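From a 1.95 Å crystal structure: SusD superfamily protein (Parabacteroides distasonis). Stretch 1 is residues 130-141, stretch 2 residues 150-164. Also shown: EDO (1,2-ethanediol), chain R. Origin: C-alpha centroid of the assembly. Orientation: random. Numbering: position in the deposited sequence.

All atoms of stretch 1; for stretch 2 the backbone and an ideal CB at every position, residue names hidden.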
# COMPACT_ATOMS: atom_id res chain seq x y z
N VAL A 130 10.63 -4.45 6.38
CA VAL A 130 11.66 -5.21 5.64
C VAL A 130 11.71 -4.85 4.18
O VAL A 130 12.79 -4.84 3.59
CB VAL A 130 11.59 -6.79 5.80
CG1 VAL A 130 11.89 -7.22 7.25
CG2 VAL A 130 10.27 -7.34 5.31
N ARG A 131 10.55 -4.54 3.58
CA ARG A 131 10.49 -4.18 2.15
C ARG A 131 11.07 -2.80 1.87
O ARG A 131 11.70 -2.61 0.84
CB ARG A 131 9.05 -4.25 1.63
CG ARG A 131 8.58 -5.70 1.46
CD ARG A 131 7.21 -5.77 0.86
NE ARG A 131 6.20 -5.19 1.74
CZ ARG A 131 4.95 -4.95 1.38
NH1 ARG A 131 4.52 -5.26 0.16
NH2 ARG A 131 4.13 -4.42 2.27
N ILE A 132 10.88 -1.88 2.81
CA ILE A 132 11.33 -0.49 2.70
C ILE A 132 12.81 -0.36 3.02
O ILE A 132 13.54 0.28 2.26
CB ILE A 132 10.48 0.46 3.64
CG1 ILE A 132 9.04 0.50 3.13
CG2 ILE A 132 11.06 1.91 3.69
CD1 ILE A 132 8.02 1.19 4.09
N PHE A 133 13.23 -0.97 4.14
CA PHE A 133 14.56 -0.76 4.71
C PHE A 133 15.48 -1.94 4.69
O PHE A 133 16.66 -1.78 5.01
CB PHE A 133 14.42 -0.35 6.20
CG PHE A 133 13.63 0.92 6.40
CD1 PHE A 133 14.20 2.16 6.12
CD2 PHE A 133 12.36 0.88 6.93
CE1 PHE A 133 13.49 3.33 6.31
CE2 PHE A 133 11.63 2.04 7.14
CZ PHE A 133 12.20 3.27 6.83
N GLY A 134 14.98 -3.14 4.39
CA GLY A 134 15.82 -4.32 4.33
C GLY A 134 15.99 -4.89 5.73
O GLY A 134 15.01 -5.10 6.42
N ASP A 135 17.23 -5.17 6.13
CA ASP A 135 17.51 -5.69 7.46
C ASP A 135 17.00 -4.68 8.50
O ASP A 135 17.24 -3.51 8.36
CB ASP A 135 19.02 -5.88 7.65
CG ASP A 135 19.62 -7.02 6.82
OD1 ASP A 135 18.92 -7.67 6.04
OD2 ASP A 135 20.84 -7.23 6.94
N VAL A 136 16.33 -5.15 9.53
CA VAL A 136 15.81 -4.30 10.61
C VAL A 136 15.88 -5.05 11.92
O VAL A 136 16.01 -6.30 11.92
CB VAL A 136 14.37 -3.85 10.35
CG1 VAL A 136 14.32 -2.97 9.11
CG2 VAL A 136 13.42 -5.06 10.23
N PRO A 137 15.87 -4.32 13.06
CA PRO A 137 15.88 -4.99 14.36
C PRO A 137 14.74 -5.98 14.56
O PRO A 137 13.61 -5.70 14.23
CB PRO A 137 15.77 -3.83 15.36
CG PRO A 137 16.44 -2.70 14.64
CD PRO A 137 16.07 -2.86 13.23
N LYS A 138 15.10 -7.14 15.10
CA LYS A 138 14.22 -8.25 15.35
C LYS A 138 13.77 -8.18 16.81
O LYS A 138 14.47 -8.65 17.69
CB LYS A 138 15.00 -9.54 15.08
CG LYS A 138 14.20 -10.83 15.24
CD LYS A 138 14.99 -12.03 14.68
CE LYS A 138 16.16 -12.38 15.50
NZ LYS A 138 16.82 -13.63 14.98
N ILE A 139 12.58 -7.61 17.03
CA ILE A 139 12.05 -7.30 18.36
C ILE A 139 10.65 -7.89 18.52
O ILE A 139 9.70 -7.46 17.85
CB ILE A 139 11.98 -5.77 18.59
CG1 ILE A 139 13.36 -5.13 18.47
CG2 ILE A 139 11.41 -5.45 19.98
CD1 ILE A 139 13.32 -3.62 18.42
N THR A 140 10.55 -8.89 19.38
CA THR A 140 9.28 -9.50 19.73
C THR A 140 9.06 -9.51 21.24
O THR A 140 8.10 -10.13 21.70
CB THR A 140 9.21 -10.99 19.23
OG1 THR A 140 10.30 -11.72 19.78
CG2 THR A 140 9.29 -11.05 17.72
N THR A 141 9.92 -8.86 22.01
CA THR A 141 9.77 -8.84 23.46
C THR A 141 9.51 -7.40 23.89
O THR A 141 9.90 -6.47 23.20
CB THR A 141 11.01 -9.43 24.21
OG1 THR A 141 12.05 -8.46 24.31
CG2 THR A 141 11.56 -10.63 23.50
N UNK A 150 20.31 -0.69 22.53
CA UNK A 150 21.08 -0.42 21.31
C UNK A 150 21.09 -1.69 20.43
O UNK A 150 22.11 -2.30 20.19
CB UNK A 150 22.51 0.02 21.65
N UNK A 151 19.91 -2.05 19.90
CA UNK A 151 19.74 -3.25 19.06
C UNK A 151 20.49 -3.11 17.72
O UNK A 151 20.89 -2.01 17.35
CB UNK A 151 18.25 -3.50 18.80
N UNK A 152 20.65 -4.23 17.02
CA UNK A 152 21.25 -4.28 15.71
C UNK A 152 20.20 -4.73 14.71
O UNK A 152 19.20 -5.32 15.08
CB UNK A 152 22.46 -5.21 15.69
N UNK A 153 20.45 -4.43 13.45
CA UNK A 153 19.56 -4.85 12.37
C UNK A 153 19.79 -6.34 12.13
O UNK A 153 20.93 -6.78 12.05
CB UNK A 153 19.80 -4.04 11.10
N UNK A 154 18.72 -7.12 11.98
CA UNK A 154 18.82 -8.56 11.76
C UNK A 154 18.56 -8.82 10.27
O UNK A 154 17.88 -8.01 9.59
CB UNK A 154 17.84 -9.33 12.64
N UNK A 155 19.03 -9.97 9.75
CA UNK A 155 18.78 -10.23 8.32
C UNK A 155 17.30 -10.25 7.95
O UNK A 155 16.49 -10.74 8.73
CB UNK A 155 19.41 -11.57 7.92
N UNK A 156 16.96 -9.75 6.77
CA UNK A 156 15.61 -9.83 6.25
C UNK A 156 15.05 -11.26 6.40
O UNK A 156 13.95 -11.45 6.94
CB UNK A 156 15.59 -9.39 4.78
N UNK A 157 15.81 -12.26 5.97
CA UNK A 157 15.33 -13.66 6.04
C UNK A 157 14.88 -14.09 7.45
O UNK A 157 13.85 -14.76 7.59
CB UNK A 157 16.44 -14.60 5.56
N UNK A 158 15.62 -13.66 8.47
CA UNK A 158 15.23 -13.93 9.85
C UNK A 158 13.91 -13.25 10.25
O UNK A 158 13.11 -13.85 10.98
CB UNK A 158 16.35 -13.47 10.79
N UNK A 159 13.68 -12.02 9.80
CA UNK A 159 12.45 -11.31 10.12
C UNK A 159 11.27 -12.09 9.52
O UNK A 159 10.27 -12.34 10.20
CB UNK A 159 12.49 -9.87 9.59
N UNK A 160 11.39 -12.49 8.26
CA UNK A 160 10.38 -13.32 7.64
C UNK A 160 10.20 -14.69 8.35
O UNK A 160 9.08 -15.07 8.70
CB UNK A 160 10.75 -13.54 6.17
N UNK A 161 11.29 -15.41 8.56
CA UNK A 161 11.20 -16.79 9.06
C UNK A 161 10.81 -16.88 10.54
O UNK A 161 10.21 -17.87 10.96
CB UNK A 161 12.54 -17.50 8.85
N UNK A 162 11.22 -15.90 11.34
CA UNK A 162 10.99 -15.92 12.79
C UNK A 162 9.81 -15.10 13.25
O UNK A 162 9.21 -15.41 14.29
CB UNK A 162 12.24 -15.42 13.52
N UNK A 163 9.45 -14.05 12.51
CA UNK A 163 8.36 -13.19 12.94
C UNK A 163 7.18 -13.24 11.98
O UNK A 163 6.11 -13.71 12.33
CB UNK A 163 8.85 -11.75 13.08
N UNK A 164 7.38 -12.75 10.77
CA UNK A 164 6.28 -12.53 9.85
C UNK A 164 5.51 -13.83 9.55
O UNK A 164 4.30 -13.88 9.74
CB UNK A 164 6.81 -11.92 8.55
C1 EDO R . 5.27 -10.73 22.94
O1 EDO R . 5.74 -10.34 24.22
C2 EDO R . 5.85 -12.09 22.58
O2 EDO R . 5.96 -12.22 21.16

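Positions 150, 157 and 161 have nothing of stretch 1 within 5.5 Å of their ideal CBs, so the visible atoms set no preference; they are Gln 150, Lys 157 and Asp 161, the last two salt-bridged to each other. At 151 the CB points toward stretch 1, 4.3 Å from Pro 137 CB. A small or branched apolar group suits this, and Val 151 places CG2 3.7 Å from Pro 137 CB. Position 152 points away and is permissive. It is Ser 152, whose backbone does the work: its O lies 3.4 Å from Pro 137 CA in a CA-H...O contact, and a water links it to Lys 138 N.

At 153 the CB points sideways, 3.8 Å from Asp 135 O, an acceptor a long donor could reach by turning back; lysine, glutamine or arginine are plausible. Arg 153 forms two hydrogen bonds to that oxygen, NE to Asp 135 O at 2.8 Å and NH2 to Asp 135 O at 2.9 Å, with Asp 135 CB over one guanidinium face.

Position 154 pairs with Val 136 in a single antiparallel bridge: its N donates to Val 136 O at 2.8 Å and 166°, while Val 136 N returns a weak bond to its O at 3.3 Å. With the ideal CB 3.7 Å from Lys 138 CB, a small residue fits comfortably. It is Ala 154.

Position 155 points away, with phi of -59°, compatible with proline among many others; Pro 155 is the N-cap residue. At 156 the backbone N donates to Asp 135 OD1 (2.9 Å), whatever the side chain, proline excepted. The CB lies 4.9 Å from Val 130 CB, favouring a compact apolar group. Val 156, chi1 t, brings CG2 to 3.2 Å from Gly 134 C.

Position 158 places its CB 4.2 Å from Lys 138 NZ, inviting an acid: Glu 158 OE1 meets Lys 138 NZ at 2.8 Å in a salt bridge. At 159 the CB is 3.6 Å from Val 130 CG1, an aliphatic setting; Ile 159 CG2 approaches Val 130 CG1 to 3.4 Å. Position 160 points sideways, leaving larger groups to reach back: Tyr 160 CE2 lies 3.7 Å from Val 130 CG2.

At 162 the CB lies 4.5 Å from Lys 138 CD; an apolar group could pack there, while a longer acid could reach the ammonium. Glu 162 OE1 forms a second salt bridge with Lys 138 NZ (2.7 Å). At 163 the CB points toward stretch 1, 4.7 Å from Thr 140 CG2, suiting aliphatics; Ile 163 CD1 closes to 3.6 Å from Thr 140 CG2. Sideways 164 needs a longer apolar side chain to reach Val 130; Ile 164 CD1 lies 4.1 Å from Val 130 CG2, and Val 130 sits among Val 156, Ile 159, Tyr 160 and Ile 164.

Stretch 2 150-164: QVSRAPVKEIYDEII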
# COMPACT_ATOMS: atom_id res chain seq x y z
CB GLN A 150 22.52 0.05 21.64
CG GLN A 150 22.58 1.32 22.52
CD GLN A 150 22.41 2.62 21.75
OE1 GLN A 150 23.38 3.13 21.22
NE2 GLN A 150 21.19 3.16 21.69
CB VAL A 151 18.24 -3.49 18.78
CG1 VAL A 151 17.51 -3.80 20.10
CG2 VAL A 151 17.58 -2.24 18.11
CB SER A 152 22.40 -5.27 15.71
OG SER A 152 23.35 -4.84 16.68
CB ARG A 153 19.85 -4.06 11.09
CG ARG A 153 19.75 -2.54 11.27
CD ARG A 153 20.37 -1.83 10.08
NE ARG A 153 19.63 -2.12 8.88
CZ ARG A 153 20.07 -2.03 7.62
NH1 ARG A 153 21.32 -1.69 7.32
NH2 ARG A 153 19.24 -2.33 6.64
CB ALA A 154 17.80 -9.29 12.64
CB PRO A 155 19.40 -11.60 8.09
CG PRO A 155 20.51 -11.68 9.11
CD PRO A 155 19.99 -10.94 10.33
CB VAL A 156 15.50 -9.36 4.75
CG1 VAL A 156 14.14 -9.74 4.14
CG2 VAL A 156 15.71 -7.86 4.62
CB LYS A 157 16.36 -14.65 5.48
CG LYS A 157 15.76 -16.04 5.22
CD LYS A 157 16.76 -16.95 4.47
CE LYS A 157 16.11 -18.28 3.99
NZ LYS A 157 15.62 -19.07 5.13
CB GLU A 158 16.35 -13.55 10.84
CG GLU A 158 17.66 -14.39 10.75
CD GLU A 158 18.74 -13.93 11.76
OE1 GLU A 158 18.38 -13.22 12.73
OE2 GLU A 158 19.93 -14.28 11.61
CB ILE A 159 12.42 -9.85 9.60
CG1 ILE A 159 13.57 -8.98 10.17
CG2 ILE A 159 11.06 -9.22 9.84
CD1 ILE A 159 13.71 -9.02 11.71
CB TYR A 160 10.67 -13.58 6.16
CG TYR A 160 10.28 -12.54 5.15
CD1 TYR A 160 9.05 -12.59 4.50
CD2 TYR A 160 11.18 -11.58 4.73
CE1 TYR A 160 8.70 -11.64 3.49
CE2 TYR A 160 10.85 -10.64 3.77
CZ TYR A 160 9.62 -10.67 3.15
OH TYR A 160 9.35 -9.77 2.17
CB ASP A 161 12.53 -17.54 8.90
CG ASP A 161 12.91 -17.80 7.45
OD1 ASP A 161 12.07 -17.65 6.55
OD2 ASP A 161 14.07 -18.17 7.25
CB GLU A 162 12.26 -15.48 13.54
CG GLU A 162 13.44 -16.44 13.35
CD GLU A 162 14.76 -15.98 13.96
OE1 GLU A 162 14.75 -15.38 15.06
OE2 GLU A 162 15.82 -16.24 13.33
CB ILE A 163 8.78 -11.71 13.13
CG1 ILE A 163 9.99 -11.64 14.08
CG2 ILE A 163 7.57 -10.89 13.72
CD1 ILE A 163 10.43 -10.19 14.41
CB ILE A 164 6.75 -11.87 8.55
CG1 ILE A 164 7.39 -10.50 8.82
CG2 ILE A 164 5.62 -11.74 7.54
CD1 ILE A 164 8.03 -9.86 7.57
O HOH W 1 22.08 -7.06 9.30
O HOH W 2 17.83 -7.55 16.12
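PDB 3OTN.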